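Local coordinates for protein membrane-bound lytic murein transglycosylase A (Burkholderia pseudomallei, PDB 6QK4) that probably cleaves the beta-1,4 bond between MurNAc and GlcNAc in peptidoglycan from the chain ends, forming a 1,6-anhydro bond in the MurNAc product, at residues 39-44 / 300-305; 268-273 / 318-323; 123-128 / 240-245. One frame throughout, in Å; residues are numbered along the deposited sequence.

Interaction 1: 39-44 / 300-305; sequences DSLIGA and NRLVFA
With CG anti to the backbone N (chi1 -175°), D39 sends its carboxylate from the loop 39-44 onto strand 300-305, while R301, whose CB starts off away from that loop, bends at chi2 (-73°) and brings its guanidinium back to the same group. The two carboxylate oxygens divide the work. OD2 of D39 accepts the backbone N-H of L302 at 2.8 Å, a nearly straight bond (171°) that arrives from above the carboxylate plane. OD1 of D39 makes a salt bridge of 3.2 Å to NH1 of R301, the two side chains crossing at about a right angle. OD1 of D39 also takes the N-H of L41 at 2.9 Å, far out of the carboxylate plane, and so closes an Asx turn. An ST turn follows one residue on, where OG of S40 accepts from N of I42 at 3.1 Å. Both turns shape the loop just before G43, the N-cap of helix 44-55, so that this helix start is pinned to a strand of the 3D domain, a member of the double-psi beta-barrel clan. A second arginine, R271, forms a salt bridge with OD2 of D39; two guanidinium groups beside one buried carboxylate probably keep it ionised. Next to the polar pair, L302 points at the loop with CG anti to its backbone N. Its CD2 meets CD2 of L41 at 4.1 Å and CB of A44 at 4.4 Å, the two leucines crossing obliquely. Farther along the strand the ring of F304 comes round to the start of helix 44-55, CE1 of F304 lying 3.6 Å from the carbonyl O of A44. F83 of helix 76-86 packs against both L302 and F304.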
loop_
_atom_site.group_PDB
_atom_site.type_symbol
_atom_site.label_atom_id
_atom_site.label_comp_id
_atom_site.label_asym_id
_atom_site.label_seq_id
_atom_site.Cartn_x
_atom_site.Cartn_y
_atom_site.Cartn_z
ATOM N N ASP A 39 20.636 3.190 -1.138
ATOM C CA ASP A 39 19.690 2.799 -0.103
ATOM C C ASP A 39 20.379 2.838 1.265
ATOM O O ASP A 39 21.421 2.189 1.471
ATOM C CB ASP A 39 19.165 1.392 -0.416
ATOM C CG ASP A 39 18.041 0.950 0.573
ATOM O OD1 ASP A 39 17.632 1.761 1.440
ATOM O OD2 ASP A 39 17.582 -0.196 0.449
ATOM N N SER A 40 19.816 3.639 2.182
ATOM C CA SER A 40 20.326 3.684 3.545
ATOM C C SER A 40 20.250 2.341 4.220
ATOM O O SER A 40 21.016 2.078 5.165
ATOM C CB SER A 40 19.504 4.660 4.376
ATOM O OG SER A 40 18.150 4.183 4.539
ATOM N N LEU A 41 19.304 1.492 3.779
ATOM C CA LEU A 41 18.929 0.189 4.371
ATOM C C LEU A 41 18.187 0.338 5.692
ATOM O O LEU A 41 17.861 -0.680 6.304
ATOM C CB LEU A 41 20.145 -0.760 4.581
ATOM C CG LEU A 41 20.799 -1.208 3.270
ATOM C CD1 LEU A 41 22.057 -2.013 3.581
ATOM C CD2 LEU A 41 19.817 -2.055 2.418
ATOM N N ILE A 42 17.827 1.571 6.094
ATOM C CA ILE A 42 17.091 1.760 7.348
ATOM C C ILE A 42 15.704 1.143 7.225
ATOM O O ILE A 42 14.968 1.444 6.285
ATOM C CB ILE A 42 16.956 3.234 7.713
ATOM C CG1 ILE A 42 18.343 3.856 7.997
ATOM C CG2 ILE A 42 16.040 3.343 8.958
ATOM C CD1 ILE A 42 18.298 5.336 7.962
ATOM N N GLY A 43 15.401 0.211 8.122
ATOM C CA GLY A 43 14.177 -0.579 8.046
ATOM C C GLY A 43 14.329 -1.936 7.376
ATOM O O GLY A 43 13.482 -2.826 7.578
ATOM N N ALA A 44 15.390 -2.176 6.623
ATOM C CA ALA A 44 15.444 -3.463 5.920
ATOM C C ALA A 44 15.551 -4.681 6.855
ATOM O O ALA A 44 14.979 -5.753 6.557
ATOM C CB ALA A 44 16.618 -3.457 4.918
ATOM N N ASN A 300 15.795 3.986 -4.666
ATOM C CA ASN A 300 16.505 2.716 -4.737
ATOM C C ASN A 300 16.337 1.996 -3.409
ATOM O O ASN A 300 16.755 2.516 -2.371
ATOM C CB ASN A 300 17.998 2.972 -4.999
ATOM C CG ASN A 300 18.252 3.396 -6.453
ATOM O OD1 ASN A 300 18.309 2.555 -7.351
ATOM N ND2 ASN A 300 18.441 4.691 -6.669
ATOM N N ARG A 301 15.672 0.829 -3.408
ATOM C CA ARG A 301 15.184 0.330 -2.111
ATOM C C ARG A 301 15.258 -1.196 -2.108
ATOM O O ARG A 301 14.733 -1.826 -3.043
ATOM C CB ARG A 301 13.680 0.676 -1.859
ATOM C CG ARG A 301 13.294 1.835 -0.910
ATOM C CD ARG A 301 13.528 1.455 0.452
ATOM N NE ARG A 301 13.013 2.269 1.542
ATOM C CZ ARG A 301 13.724 3.134 2.256
ATOM N NH1 ARG A 301 14.958 3.480 1.876
ATOM N NH2 ARG A 301 13.176 3.702 3.319
ATOM N N LEU A 302 15.881 -1.781 -1.082
ATOM C CA LEU A 302 15.788 -3.220 -0.843
ATOM C C LEU A 302 14.459 -3.488 -0.162
ATOM O O LEU A 302 14.176 -2.930 0.900
ATOM C CB LEU A 302 16.939 -3.708 0.034
ATOM C CG LEU A 302 16.905 -5.230 0.335
ATOM C CD1 LEU A 302 17.033 -6.128 -0.909
ATOM C CD2 LEU A 302 18.001 -5.528 1.332
ATOM N N VAL A 303 13.635 -4.314 -0.802
ATOM C CA VAL A 303 12.306 -4.649 -0.313
ATOM C C VAL A 303 12.171 -6.177 -0.307
ATOM O O VAL A 303 13.037 -6.942 -0.797
ATOM C CB VAL A 303 11.208 -4.008 -1.186
ATOM C CG1 VAL A 303 11.405 -2.442 -1.224
ATOM C CG2 VAL A 303 11.301 -4.509 -2.644
ATOM N N PHE A 304 11.038 -6.643 0.249
ATOM C CA PHE A 304 10.796 -8.096 0.317
ATOM C C PHE A 304 9.435 -8.397 -0.269
ATOM O O PHE A 304 8.478 -7.676 0.004
ATOM C CB PHE A 304 10.854 -8.593 1.768
ATOM C CG PHE A 304 12.245 -8.538 2.352
ATOM C CD1 PHE A 304 12.709 -7.358 2.868
ATOM C CD2 PHE A 304 13.026 -9.709 2.429
ATOM C CE1 PHE A 304 14.020 -7.314 3.409
ATOM C CE2 PHE A 304 14.331 -9.689 2.957
ATOM C CZ PHE A 304 14.810 -8.443 3.425
ATOM N N ALA A 305 9.356 -9.436 -1.113
ATOM C CA ALA A 305 8.071 -9.838 -1.704
ATOM C C ALA A 305 7.216 -10.535 -0.654
ATOM O O ALA A 305 7.463 -11.692 -0.302
ATOM C CB ALA A 305 8.346 -10.751 -2.908
#

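Interaction 2: 268-273 / 318-323; sequences TPERSI and ADYFWG
The indole of W322 carries the phenol of Y320 on one face, with CE2 of Y320 3.6 Å above the plane and over its centre, while water 1 lies at its edge in the ring plane. At the rim of Y320, in its plane, sit OE1 of E270 and CD1 of W322. The ring of F321 has N of G323 3.6 Å above the centre of one face and the carbonyl of T268 at its edge; P269 runs side by side with F321, pointing the same way. The carboxylate of E270 links Y320 and W322. Its CG lies anti to the carbonyl carbon and the chain extends beyond it, so that OH of Y320 donates to OE1 of E270 at 2.8 Å, the carboxylate oxygen receiving it on its anti lone pair, with carboxylate and ring planes 71° apart. OE2 of E270 is bridged by water 1 to O of W322, at 3.1 Å from OE2 and 2.6 Å from that carbonyl. Two backbone bonds flank this cluster: the N-H of E270 donates to O of F321 at 2.8 Å, nearly along the C=O axis, and N of F321 binds O of S272 at 3.1 Å. Beyond them I273 and Y320 form an antiparallel non-hydrogen-bonded pair, and CD1 of I273 reaches CB of A318 at 3.9 Å. The pairing joins strands 272-274 and 317-324 within the 3D domain, whose clan has the double-psi beta-barrel fold. Strand 298-307 runs parallel beside 272-274, and its V303 touches both I273 and Y320; helix 44-55 meets T268 and R271, and helix 326-334 lies against the indole of W322.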
loop_
_atom_site.group_PDB
_atom_site.type_symbol
_atom_site.label_atom_id
_atom_site.label_comp_id
_atom_site.label_asym_id
_atom_site.label_seq_id
_atom_site.Cartn_x
_atom_site.Cartn_y
_atom_site.Cartn_z
ATOM N N THR A 268 6.035 -4.157 6.185
ATOM C CA THR A 268 6.843 -3.056 6.705
ATOM C C THR A 268 6.797 -1.876 5.739
ATOM O O THR A 268 7.081 -2.049 4.539
ATOM C CB THR A 268 8.287 -3.546 6.852
ATOM O OG1 THR A 268 8.293 -4.645 7.754
ATOM C CG2 THR A 268 9.188 -2.408 7.451
ATOM N N PRO A 269 6.426 -0.680 6.177
ATOM C CA PRO A 269 6.363 0.461 5.247
ATOM C C PRO A 269 7.667 0.650 4.487
ATOM O O PRO A 269 8.740 0.663 5.077
ATOM C CB PRO A 269 6.085 1.659 6.167
ATOM C CG PRO A 269 5.228 1.033 7.347
ATOM C CD PRO A 269 5.964 -0.352 7.541
ATOM N N GLU A 270 7.561 0.867 3.180
ATOM C CA GLU A 270 8.705 1.041 2.260
ATOM C C GLU A 270 9.722 -0.086 2.280
ATOM O O GLU A 270 10.854 0.093 1.772
ATOM C CB GLU A 270 9.387 2.383 2.505
ATOM C CG GLU A 270 8.382 3.523 2.295
ATOM C CD GLU A 270 9.108 4.858 1.917
ATOM O OE1 GLU A 270 9.859 4.921 0.890
ATOM O OE2 GLU A 270 8.897 5.824 2.688
ATOM N N ARG A 271 9.344 -1.288 2.765
ATOM C CA ARG A 271 10.253 -2.417 2.698
ATOM C C ARG A 271 9.536 -3.678 2.265
ATOM O O ARG A 271 10.155 -4.751 2.309
ATOM C CB ARG A 271 10.940 -2.706 4.048
ATOM C CG ARG A 271 11.920 -1.582 4.521
ATOM C CD ARG A 271 13.167 -1.600 3.610
ATOM N NE ARG A 271 13.986 -0.436 3.947
ATOM C CZ ARG A 271 15.052 -0.077 3.235
ATOM N NH1 ARG A 271 15.390 -0.845 2.199
ATOM N NH2 ARG A 271 15.740 1.080 3.544
ATOM N N SER A 272 8.234 -3.600 1.932
ATOM C CA SER A 272 7.464 -4.746 1.476
ATOM C C SER A 272 6.856 -4.407 0.145
ATOM O O SER A 272 6.406 -3.268 -0.055
ATOM C CB SER A 272 6.297 -5.077 2.437
ATOM O OG SER A 272 6.748 -5.544 3.691
ATOM N N ILE A 273 6.863 -5.355 -0.787
ATOM C CA ILE A 273 6.151 -5.176 -2.047
ATOM C C ILE A 273 5.182 -6.346 -2.265
ATOM O O ILE A 273 5.385 -7.471 -1.795
ATOM C CB ILE A 273 7.084 -5.072 -3.261
ATOM C CG1 ILE A 273 8.069 -6.268 -3.328
ATOM C CG2 ILE A 273 7.736 -3.624 -3.309
ATOM C CD1 ILE A 273 8.822 -6.285 -4.709
ATOM N N ALA A 318 5.621 -4.508 -9.538
ATOM C CA ALA A 318 5.497 -4.506 -8.088
ATOM C C ALA A 318 4.469 -3.465 -7.648
ATOM O O ALA A 318 4.335 -2.388 -8.277
ATOM C CB ALA A 318 6.862 -4.243 -7.449
ATOM N N ASP A 319 3.801 -3.757 -6.513
ATOM C CA ASP A 319 3.055 -2.736 -5.762
ATOM C C ASP A 319 3.866 -2.381 -4.504
ATOM O O ASP A 319 4.101 -3.244 -3.651
ATOM C CB ASP A 319 1.669 -3.268 -5.360
ATOM C CG ASP A 319 0.538 -2.279 -5.608
ATOM O OD1 ASP A 319 0.704 -1.169 -6.140
ATOM O OD2 ASP A 319 -0.617 -2.604 -5.228
ATOM N N TYR A 320 4.318 -1.135 -4.401
ATOM C CA TYR A 320 5.184 -0.709 -3.292
ATOM C C TYR A 320 4.327 -0.311 -2.082
ATOM O O TYR A 320 3.468 0.580 -2.207
ATOM C CB TYR A 320 5.997 0.487 -3.802
ATOM C CG TYR A 320 7.083 1.032 -2.937
ATOM C CD1 TYR A 320 8.308 0.376 -2.849
ATOM C CD2 TYR A 320 6.918 2.178 -2.239
ATOM C CE1 TYR A 320 9.328 0.896 -2.057
ATOM C CE2 TYR A 320 7.938 2.751 -1.484
ATOM C CZ TYR A 320 9.139 2.090 -1.388
ATOM O OH TYR A 320 10.137 2.630 -0.611
ATOM N N PHE A 321 4.554 -0.948 -0.928
ATOM C CA PHE A 321 3.745 -0.627 0.253
ATOM C C PHE A 321 4.294 0.622 0.911
ATOM O O PHE A 321 5.370 0.588 1.513
ATOM C CB PHE A 321 3.707 -1.804 1.233
ATOM C CG PHE A 321 2.909 -1.519 2.454
ATOM C CD1 PHE A 321 1.555 -1.254 2.356
ATOM C CD2 PHE A 321 3.505 -1.519 3.703
ATOM C CE1 PHE A 321 0.804 -0.997 3.510
ATOM C CE2 PHE A 321 2.793 -1.276 4.845
ATOM C CZ PHE A 321 1.400 -1.048 4.762
ATOM N N TRP A 322 3.549 1.736 0.797
ATOM C CA TRP A 322 3.980 3.007 1.379
ATOM C C TRP A 322 3.746 3.115 2.875
ATOM O O TRP A 322 4.420 3.936 3.513
ATOM C CB TRP A 322 3.284 4.177 0.641
ATOM C CG TRP A 322 3.957 4.521 -0.609
ATOM C CD1 TRP A 322 3.607 4.121 -1.876
ATOM C CD2 TRP A 322 5.155 5.291 -0.749
ATOM N NE1 TRP A 322 4.469 4.632 -2.779
ATOM C CE2 TRP A 322 5.443 5.347 -2.128
ATOM C CE3 TRP A 322 6.004 5.940 0.152
ATOM C CZ2 TRP A 322 6.541 6.047 -2.640
ATOM C CZ3 TRP A 322 7.105 6.620 -0.360
ATOM C CH2 TRP A 322 7.348 6.682 -1.746
ATOM N N GLY A 323 2.897 2.260 3.497
ATOM C CA GLY A 323 2.721 2.427 4.916
ATOM C C GLY A 323 1.268 2.755 5.274
ATOM O O GLY A 323 0.352 2.486 4.480
HETATM O O HOH W 1 6.097 5.910 3.914
#

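Interaction 3: 123-128 / 240-245; sequences YALYRW and VFFREM
F241 lays the CD2 side of its ring against the six-membered ring of W128, CD2 of F241 coming within 3.6 Å of CE3 of W128; the planes cross obliquely at 68°. On its other flank CD1 of F241 is 3.3 Å from the carbonyl O of R127, and CB of Y126 lies 4.1 Å from the same CD1. W128 reaches this ring with CG anti to its backbone N. The backbone crosses close by: N of F242 donates to O of Y126 at 2.9 Å, in the plane of the carbonyl. Strands 123-126 and 240-244, both in the MltA-specific insert domain, run at 76° to each other, so they meet at a crossing rather than as paired neighbours. Two waters span the gap on either side of that single direct bond. Water 2 joins N of Y126 to O of V240, and water 3 joins N of W128 to O of F242. CA of R127 adds a C-H...O contact of 3.3 Å to O of F242. At the crossing CB of L125 rests 4.1 Å from CD2 of F242, and L167 of helix 161-170 touches both of these side chains.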
loop_
_atom_site.group_PDB
_atom_site.type_symbol
_atom_site.label_atom_id
_atom_site.label_comp_id
_atom_site.label_asym_id
_atom_site.label_seq_id
_atom_site.Cartn_x
_atom_site.Cartn_y
_atom_site.Cartn_z
ATOM N N TYR A 123 -19.031 10.665 12.135
ATOM C CA TYR A 123 -19.272 10.235 10.757
ATOM C C TYR A 123 -19.218 8.720 10.705
ATOM O O TYR A 123 -18.160 8.152 10.940
ATOM C CB TYR A 123 -18.213 10.830 9.821
ATOM C CG TYR A 123 -18.125 12.317 9.996
ATOM C CD1 TYR A 123 -19.012 13.143 9.348
ATOM C CD2 TYR A 123 -17.171 12.891 10.828
ATOM C CE1 TYR A 123 -18.943 14.509 9.500
ATOM C CE2 TYR A 123 -17.125 14.279 11.019
ATOM C CZ TYR A 123 -17.989 15.061 10.336
ATOM O OH TYR A 123 -17.918 16.438 10.492
ATOM N N ALA A 124 -20.331 8.070 10.365
ATOM C CA ALA A 124 -20.418 6.617 10.512
ATOM C C ALA A 124 -19.843 5.866 9.318
ATOM O O ALA A 124 -20.007 6.295 8.174
ATOM C CB ALA A 124 -21.878 6.181 10.666
ATOM N N LEU A 125 -19.203 4.735 9.594
ATOM C CA LEU A 125 -19.074 3.647 8.631
ATOM C C LEU A 125 -20.248 2.683 8.843
ATOM O O LEU A 125 -20.654 2.428 9.977
ATOM C CB LEU A 125 -17.734 2.911 8.803
ATOM C CG LEU A 125 -16.485 3.798 8.872
ATOM C CD1 LEU A 125 -15.188 2.917 9.007
ATOM C CD2 LEU A 125 -16.430 4.704 7.654
ATOM N N TYR A 126 -20.772 2.111 7.756
ATOM C CA TYR A 126 -21.978 1.277 7.835
ATOM C C TYR A 126 -21.747 -0.163 7.414
ATOM O O TYR A 126 -21.012 -0.422 6.449
ATOM C CB TYR A 126 -23.065 1.846 6.940
ATOM C CG TYR A 126 -23.507 3.194 7.352
ATOM C CD1 TYR A 126 -24.570 3.351 8.262
ATOM C CD2 TYR A 126 -22.916 4.326 6.823
ATOM C CE1 TYR A 126 -25.000 4.599 8.631
ATOM C CE2 TYR A 126 -23.348 5.575 7.216
ATOM C CZ TYR A 126 -24.379 5.692 8.118
ATOM O OH TYR A 126 -24.769 6.960 8.493
ATOM N N ARG A 127 -22.349 -1.108 8.153
ATOM C CA ARG A 127 -22.461 -2.481 7.672
ATOM C C ARG A 127 -23.506 -2.567 6.564
ATOM O O ARG A 127 -24.300 -1.641 6.340
ATOM C CB ARG A 127 -22.892 -3.441 8.776
ATOM C CG ARG A 127 -22.067 -3.398 10.011
ATOM C CD ARG A 127 -22.646 -4.338 11.084
ATOM N NE ARG A 127 -22.875 -3.623 12.339
ATOM C CZ ARG A 127 -22.138 -3.778 13.444
ATOM N NH1 ARG A 127 -21.118 -4.638 13.471
ATOM N NH2 ARG A 127 -22.425 -3.070 14.529
ATOM N N TRP A 128 -23.528 -3.711 5.882
ATOM C CA TRP A 128 -24.615 -3.945 4.942
ATOM C C TRP A 128 -25.951 -3.849 5.697
ATOM O O TRP A 128 -26.086 -4.417 6.789
ATOM C CB TRP A 128 -24.449 -5.308 4.260
ATOM C CG TRP A 128 -25.504 -5.575 3.224
ATOM C CD1 TRP A 128 -26.693 -6.223 3.422
ATOM C CD2 TRP A 128 -25.482 -5.190 1.840
ATOM N NE1 TRP A 128 -27.403 -6.273 2.252
ATOM C CE2 TRP A 128 -26.690 -5.645 1.265
ATOM C CE3 TRP A 128 -24.563 -4.515 1.033
ATOM C CZ2 TRP A 128 -26.999 -5.457 -0.080
ATOM C CZ3 TRP A 128 -24.867 -4.323 -0.305
ATOM C CH2 TRP A 128 -26.090 -4.786 -0.850
ATOM N N VAL A 240 -19.971 2.333 -0.331
ATOM C CA VAL A 240 -19.352 1.072 0.046
ATOM C C VAL A 240 -19.636 0.785 1.509
ATOM O O VAL A 240 -19.549 1.680 2.354
ATOM C CB VAL A 240 -17.840 1.138 -0.238
ATOM C CG1 VAL A 240 -17.087 -0.084 0.327
ATOM C CG2 VAL A 240 -17.600 1.362 -1.738
ATOM N N PHE A 241 -19.981 -0.471 1.802
ATOM C CA PHE A 241 -20.265 -0.962 3.135
ATOM C C PHE A 241 -19.084 -1.771 3.638
ATOM O O PHE A 241 -18.202 -2.153 2.872
ATOM C CB PHE A 241 -21.507 -1.834 3.136
ATOM C CG PHE A 241 -22.721 -1.119 2.630
ATOM C CD1 PHE A 241 -23.439 -0.308 3.485
ATOM C CD2 PHE A 241 -23.086 -1.216 1.297
ATOM C CE1 PHE A 241 -24.581 0.378 3.027
ATOM C CE2 PHE A 241 -24.200 -0.548 0.825
ATOM C CZ PHE A 241 -24.953 0.250 1.694
ATOM N N PHE A 242 -19.090 -2.034 4.933
ATOM C CA PHE A 242 -17.944 -2.654 5.593
ATOM C C PHE A 242 -18.384 -3.799 6.494
ATOM O O PHE A 242 -19.523 -3.862 6.966
ATOM C CB PHE A 242 -17.177 -1.632 6.444
ATOM C CG PHE A 242 -16.577 -0.539 5.632
ATOM C CD1 PHE A 242 -15.350 -0.745 4.996
ATOM C CD2 PHE A 242 -17.227 0.670 5.466
ATOM C CE1 PHE A 242 -14.782 0.285 4.194
ATOM C CE2 PHE A 242 -16.676 1.709 4.679
ATOM C CZ PHE A 242 -15.465 1.516 4.048
ATOM N N ARG A 243 -17.435 -4.696 6.748
ATOM C CA ARG A 243 -17.561 -5.728 7.755
ATOM C C ARG A 243 -16.362 -5.616 8.690
ATOM O O ARG A 243 -15.266 -5.244 8.258
ATOM C CB ARG A 243 -17.659 -7.120 7.088
ATOM C CG ARG A 243 -16.368 -7.912 6.985
ATOM C CD ARG A 243 -16.582 -9.220 6.196
ATOM N NE ARG A 243 -15.357 -10.009 6.020
ATOM C CZ ARG A 243 -14.685 -10.108 4.874
ATOM N NH1 ARG A 243 -15.107 -9.454 3.800
ATOM N NH2 ARG A 243 -13.586 -10.852 4.804
ATOM N N GLU A 244 -16.591 -5.872 9.983
ATOM C CA GLU A 244 -15.493 -5.994 10.936
ATOM C C GLU A 244 -14.770 -7.306 10.717
ATOM O O GLU A 244 -15.398 -8.361 10.564
ATOM C CB GLU A 244 -15.990 -5.948 12.381
ATOM C CG GLU A 244 -14.850 -6.139 13.408
ATOM C CD GLU A 244 -15.171 -5.570 14.795
ATOM O OE1 GLU A 244 -16.360 -5.396 15.122
ATOM O OE2 GLU A 244 -14.225 -5.274 15.557
ATOM N N MET A 245 -13.430 -7.233 10.733
ATOM C CA MET A 245 -12.514 -8.319 10.475
ATOM C C MET A 245 -12.076 -8.984 11.781
ATOM O O MET A 245 -12.057 -8.349 12.847
ATOM C CB MET A 245 -11.289 -7.806 9.714
ATOM C CG MET A 245 -11.584 -7.240 8.321
ATOM S SD MET A 245 -12.498 -8.402 7.261
ATOM C CE MET A 245 -11.136 -9.442 6.668
HETATM O O HOH W 2 -19.946 2.917 5.105
HETATM O O HOH W 3 -21.557 -5.734 6.393
#

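In the fold
From the N terminus, the loop 39-44 comes first and waits some 256 residues for its partner, strand 300-305, so interaction 1 closes the longest loop of the three. Interaction 3 (123-128 with 240-245) opens and closes wholly inside it, within the insert domain, its centre about 35 Å from that of interaction 1. Interaction 2 then starts at 268-273, after interaction 3 has closed, and ends at 318-323, beyond 300-305; interactions 1 and 2 therefore cross. They also touch: R271 of interaction 2 reaches carbonyl oxygens of I42 and L302, knitting the N-terminal loop into the 3D domain. Nearest atoms of interactions 2 and 3 stay about 15 Å apart.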